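Local coordinates for NikO protein (PDB 4FQD) that acts as an enolpyruvyl transferase essential in nikkomycin biosynthesis, probably taking the enolpyruvyl group from phosphoenolpyruvate, at residues 271-276 with 348-353; 380-383 with 388-391. The protein carries 4 engineered substitutions. All coordinates share one frame; numbering follows the deposited sequence.

Contact 1 (271-276 with 348-353); sequences WICAGV and ALLGAY
No flat group comes between C273 and V276 and their partners L349 and L350; the nearest ring, that of Y353, stands beyond the touching atoms, with the carbonyl oxygen of L349 lying in the ring plane at its edge. The indole of W271 belongs to the far side of its helix, where NE1 is hydrogen-bonded to E267. What meets across the contact is therefore aliphatic carbon and sulfur, without any hydrogen bond. C273 sits at the closest approach of the two backbones, its CA 6.9 Å from the CA of L350. With SG anti to the backbone N (chi1 176°), the thiol projects straight into the interface, where SG lies 4.0 Å from CD2 of L349 and 4.2 Å from CG of L350, so that one sulfur serves two consecutive leucines. Cysteine suits the place because its side chain is short and weakly polar, reaching the leucines where the helices come close and mixing well with hydrocarbon. One turn later V276 makes a second touch: its CG1 reaches CD2 of L350 at 4.1 Å, and the two side chains cross at about a right angle, one methyl from each. Valine carries its methyls directly on CB, so one of them, CG1, can meet this neighbour close to the helix. Leucine, longer and forked, supplies the reach from the other side. All four touching residues are buried, and the modest area they share, 176 Å² in all, is only part of a larger hydrophobic core. Helix 409-419 adds to it around C273 and L349 through L417, V414 and A418, while L304 and M307 of helix 298-307 pack on L350. Helices 265-278 and 344-351 thus belong to the buried helical interior of the inverse beta/alpha barrel that characterises enolpyruvyl transferases.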
loop_
_atom_site.group_PDB
_atom_site.type_symbol
_atom_site.label_atom_id
_atom_site.label_comp_id
_atom_site.label_asym_id
_atom_site.label_seq_id
_atom_site.Cartn_x
_atom_site.Cartn_y
_atom_site.Cartn_z
ATOM N N TRP A 271 -21.765 -4.902 -8.248
ATOM C CA TRP A 271 -22.826 -5.832 -7.878
ATOM C C TRP A 271 -22.430 -6.748 -6.724
ATOM O O TRP A 271 -23.271 -7.127 -5.909
ATOM C CB TRP A 271 -23.278 -6.654 -9.087
ATOM C CG TRP A 271 -24.070 -5.863 -10.078
ATOM C CD1 TRP A 271 -23.750 -5.626 -11.383
ATOM C CD2 TRP A 271 -25.314 -5.193 -9.843
ATOM N NE1 TRP A 271 -24.721 -4.854 -11.976
ATOM C CE2 TRP A 271 -25.691 -4.575 -11.050
ATOM C CE3 TRP A 271 -26.148 -5.058 -8.727
ATOM C CZ2 TRP A 271 -26.863 -3.834 -11.175
ATOM C CZ3 TRP A 271 -27.310 -4.323 -8.853
ATOM C CH2 TRP A 271 -27.658 -3.720 -10.068
ATOM N N ILE A 272 -21.151 -7.105 -6.661
ATOM C CA ILE A 272 -20.639 -7.895 -5.549
ATOM C C ILE A 272 -20.760 -7.092 -4.257
ATOM O O ILE A 272 -21.172 -7.617 -3.222
ATOM C CB ILE A 272 -19.173 -8.311 -5.774
ATOM C CG1 ILE A 272 -19.076 -9.307 -6.933
ATOM C CG2 ILE A 272 -18.586 -8.922 -4.512
ATOM C CD1 ILE A 272 -17.657 -9.699 -7.286
ATOM N N CYS A 273 -20.414 -5.810 -4.334
ATOM C CA CYS A 273 -20.547 -4.906 -3.199
ATOM C C CYS A 273 -22.007 -4.782 -2.775
ATOM O O CYS A 273 -22.317 -4.759 -1.585
ATOM C CB CYS A 273 -19.984 -3.527 -3.548
ATOM S SG CYS A 273 -20.194 -2.281 -2.254
ATOM N N ALA A 274 -22.896 -4.712 -3.759
ATOM C CA ALA A 274 -24.326 -4.588 -3.499
ATOM C C ALA A 274 -24.902 -5.867 -2.897
ATOM O O ALA A 274 -25.694 -5.816 -1.956
ATOM C CB ALA A 274 -25.066 -4.221 -4.777
ATOM N N GLY A 275 -24.500 -7.011 -3.444
ATOM C CA GLY A 275 -24.986 -8.296 -2.973
ATOM C C GLY A 275 -24.579 -8.601 -1.543
ATOM O O GLY A 275 -25.355 -9.168 -0.775
ATOM N N VAL A 276 -23.359 -8.219 -1.185
ATOM C CA VAL A 276 -22.837 -8.468 0.155
ATOM C C VAL A 276 -23.537 -7.609 1.208
ATOM O O VAL A 276 -23.827 -8.076 2.312
ATOM C CB VAL A 276 -21.308 -8.227 0.211
ATOM C CG1 VAL A 276 -20.813 -8.184 1.647
ATOM C CG2 VAL A 276 -20.572 -9.303 -0.573
ATOM N N ALA A 348 -14.010 0.642 -0.141
ATOM C CA ALA A 348 -14.071 1.550 0.997
ATOM C C ALA A 348 -15.386 1.369 1.744
ATOM O O ALA A 348 -15.422 1.396 2.973
ATOM C CB ALA A 348 -13.916 2.990 0.536
ATOM N N LEU A 349 -16.466 1.185 0.991
ATOM C CA LEU A 349 -17.781 0.968 1.581
ATOM C C LEU A 349 -17.825 -0.364 2.323
ATOM O O LEU A 349 -18.419 -0.467 3.396
ATOM C CB LEU A 349 -18.867 1.012 0.504
ATOM C CG LEU A 349 -20.306 0.791 0.975
ATOM C CD1 LEU A 349 -20.666 1.766 2.085
ATOM C CD2 LEU A 349 -21.273 0.919 -0.191
ATOM N N LEU A 350 -17.191 -1.379 1.744
ATOM C CA LEU A 350 -17.094 -2.685 2.383
ATOM C C LEU A 350 -16.268 -2.598 3.660
ATOM O O LEU A 350 -16.512 -3.329 4.620
ATOM C CB LEU A 350 -16.471 -3.707 1.428
ATOM C CG LEU A 350 -17.326 -4.158 0.243
ATOM C CD1 LEU A 350 -16.503 -5.002 -0.718
ATOM C CD2 LEU A 350 -18.541 -4.932 0.729
ATOM N N GLY A 351 -15.290 -1.696 3.664
ATOM C CA GLY A 351 -14.435 -1.496 4.819
ATOM C C GLY A 351 -15.185 -0.935 6.012
ATOM O O GLY A 351 -14.770 -1.114 7.157
ATOM N N ALA A 352 -16.297 -0.258 5.742
ATOM C CA ALA A 352 -17.130 0.305 6.798
ATOM C C ALA A 352 -17.816 -0.795 7.601
ATOM O O ALA A 352 -18.301 -0.560 8.707
ATOM C CB ALA A 352 -18.162 1.256 6.211
ATOM N N TYR A 353 -17.851 -1.997 7.035
ATOM C CA TYR A 353 -18.463 -3.143 7.694
ATOM C C TYR A 353 -17.404 -4.079 8.266
ATOM O O TYR A 353 -17.727 -5.113 8.850
ATOM C CB TYR A 353 -19.367 -3.898 6.718
ATOM C CG TYR A 353 -20.614 -3.139 6.327
ATOM C CD1 TYR A 353 -20.568 -2.133 5.370
ATOM C CD2 TYR A 353 -21.840 -3.432 6.910
ATOM C CE1 TYR A 353 -21.706 -1.436 5.009
ATOM C CE2 TYR A 353 -22.984 -2.743 6.554
ATOM C CZ TYR A 353 -22.912 -1.746 5.603
ATOM O OH TYR A 353 -24.047 -1.057 5.246
#

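Contact 2 (380-383 with 388-391)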
loop_
_atom_site.group_PDB
_atom_site.type_symbol
_atom_site.label_atom_id
_atom_site.label_comp_id
_atom_site.label_asym_id
_atom_site.label_seq_id
_atom_site.Cartn_x
_atom_site.Cartn_y
_atom_site.Cartn_z
ATOM N N ILE A 380 -20.470 7.054 8.060
ATOM C CA ILE A 380 -19.212 6.357 7.823
ATOM C C ILE A 380 -18.021 7.241 8.189
ATOM O O ILE A 380 -17.932 8.388 7.755
ATOM C CB ILE A 380 -19.094 5.906 6.354
ATOM C CG1 ILE A 380 -20.312 5.069 5.960
ATOM C CG2 ILE A 380 -17.809 5.126 6.133
ATOM C CD1 ILE A 380 -20.295 4.600 4.523
ATOM N N ARG A 381 -17.111 6.701 8.994
ATOM C CA ARG A 381 -15.950 7.452 9.462
ATOM C C ARG A 381 -14.778 7.313 8.496
ATOM O O ARG A 381 -14.249 6.218 8.309
ATOM C CB ARG A 381 -15.521 6.954 10.843
ATOM C CG ARG A 381 -16.655 6.788 11.842
ATOM C CD ARG A 381 -16.940 8.073 12.597
ATOM N NE ARG A 381 -17.394 7.799 13.957
ATOM C CZ ARG A 381 -18.656 7.550 14.291
ATOM N NH1 ARG A 381 -19.600 7.540 13.360
ATOM N NH2 ARG A 381 -18.975 7.309 15.555
ATOM N N THR A 382 -14.369 8.422 7.889
ATOM C CA THR A 382 -13.244 8.404 6.959
ATOM C C THR A 382 -12.191 9.453 7.305
ATOM O O THR A 382 -12.450 10.389 8.060
ATOM C CB THR A 382 -13.696 8.634 5.502
ATOM O OG1 THR A 382 -14.208 9.965 5.361
ATOM C CG2 THR A 382 -14.769 7.629 5.100
ATOM N N ALA A 383 -11.000 9.279 6.742
ATOM C CA ALA A 383 -9.922 10.249 6.880
ATOM C C ALA A 383 -9.120 10.281 5.585
ATOM O O ALA A 383 -8.767 9.234 5.041
ATOM C CB ALA A 383 -9.030 9.897 8.058
ATOM N N VAL A 388 -3.930 9.001 0.387
ATOM C CA VAL A 388 -4.366 7.960 1.309
ATOM C C VAL A 388 -5.765 8.201 1.863
ATOM O O VAL A 388 -6.091 9.302 2.304
ATOM C CB VAL A 388 -3.371 7.802 2.480
ATOM C CG1 VAL A 388 -3.892 6.803 3.507
ATOM C CG2 VAL A 388 -2.010 7.377 1.957
ATOM N N LEU A 389 -6.588 7.158 1.828
ATOM C CA LEU A 389 -7.902 7.180 2.456
ATOM C C LEU A 389 -7.989 6.082 3.509
ATOM O O LEU A 389 -7.606 4.938 3.260
ATOM C CB LEU A 389 -9.001 6.988 1.409
ATOM C CG LEU A 389 -10.387 6.605 1.934
ATOM C CD1 LEU A 389 -10.971 7.712 2.800
ATOM C CD2 LEU A 389 -11.321 6.269 0.780
ATOM N N ARG A 390 -8.487 6.433 4.689
ATOM C CA ARG A 390 -8.637 5.464 5.766
ATOM C C ARG A 390 -10.087 5.379 6.224
ATOM O O ARG A 390 -10.754 6.398 6.391
ATOM C CB ARG A 390 -7.735 5.827 6.947
ATOM C CG ARG A 390 -7.656 4.755 8.022
ATOM C CD ARG A 390 -7.843 5.360 9.402
ATOM N NE ARG A 390 -7.026 6.555 9.590
ATOM C CZ ARG A 390 -7.385 7.596 10.334
ATOM N NH1 ARG A 390 -8.553 7.594 10.962
ATOM N NH2 ARG A 390 -6.579 8.642 10.446
ATOM N N VAL A 391 -10.571 4.157 6.418
ATOM C CA VAL A 391 -11.919 3.936 6.925
ATOM C C VAL A 391 -11.867 3.272 8.297
ATOM O O VAL A 391 -11.274 2.205 8.458
ATOM C CB VAL A 391 -12.753 3.068 5.961
ATOM C CG1 VAL A 391 -14.117 2.762 6.562
ATOM C CG2 VAL A 391 -12.902 3.763 4.616
#
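A383 and R390 form a hydrogen-bonded pair in the antiparallel beta hairpin 382-385/388-393, whose first strand is the outermost of its four-stranded sheet within this chain. R390 N gives a nearly straight bond to A383 O (2.8 Å, 164°), and A383 N returns a more bent one to R390 O (2.9 Å, 141°). From this anchor the arginine can be followed outward. CB passes 4.0 Å from A383 O; CG lies anti to the backbone N (chi1 -171°), and bends further along the chain bring the guanidinium over its cross-strand neighbour. A383 CB sits on one face of that group, 3.6 Å from CZ and displaced toward the rim, an approach that a residue as small as alanine permits. NE donates to the carbonyl oxygen of A185 of the second subunit, NH2 makes a weak bond to K184 O of that subunit, and NH1 forms a salt bridge with D392. With a leucine here, D392 would probably lose its charged mate and the A185 carbonyl of the second subunit its donor, weakening this junction between chains. The other face carries the non-hydrogen-bonded pair T382 and V391, beta-branched residues suited to extended strands; T382 OG1 is hydrogen-bonded to E376. Beside them, the CD1 methyl of L389 reaches T382 CB at 3.9 Å.

How the contacts relate
Contact 1 closes before contact 2 opens along the chain, and their centres lie 15 Å apart on the same side of the chain's centre. They represent successive layers of one domain: helices packed inside, sheet laid over them. Helix 344-351 runs on through a short connection into strand 356-362, which pairs with strand 388-393 of the hairpin, so one sheet and its underlying helix link the two. The layers touch directly: L349 CD1 packs 3.8 Å from I380 CD1, and V391 CG2 lies 3.8 Å from A348 O. Contact 1 thus belongs to the helical interior, while contact 2 lies in the outer sheet, where R390 reaches the second subunit.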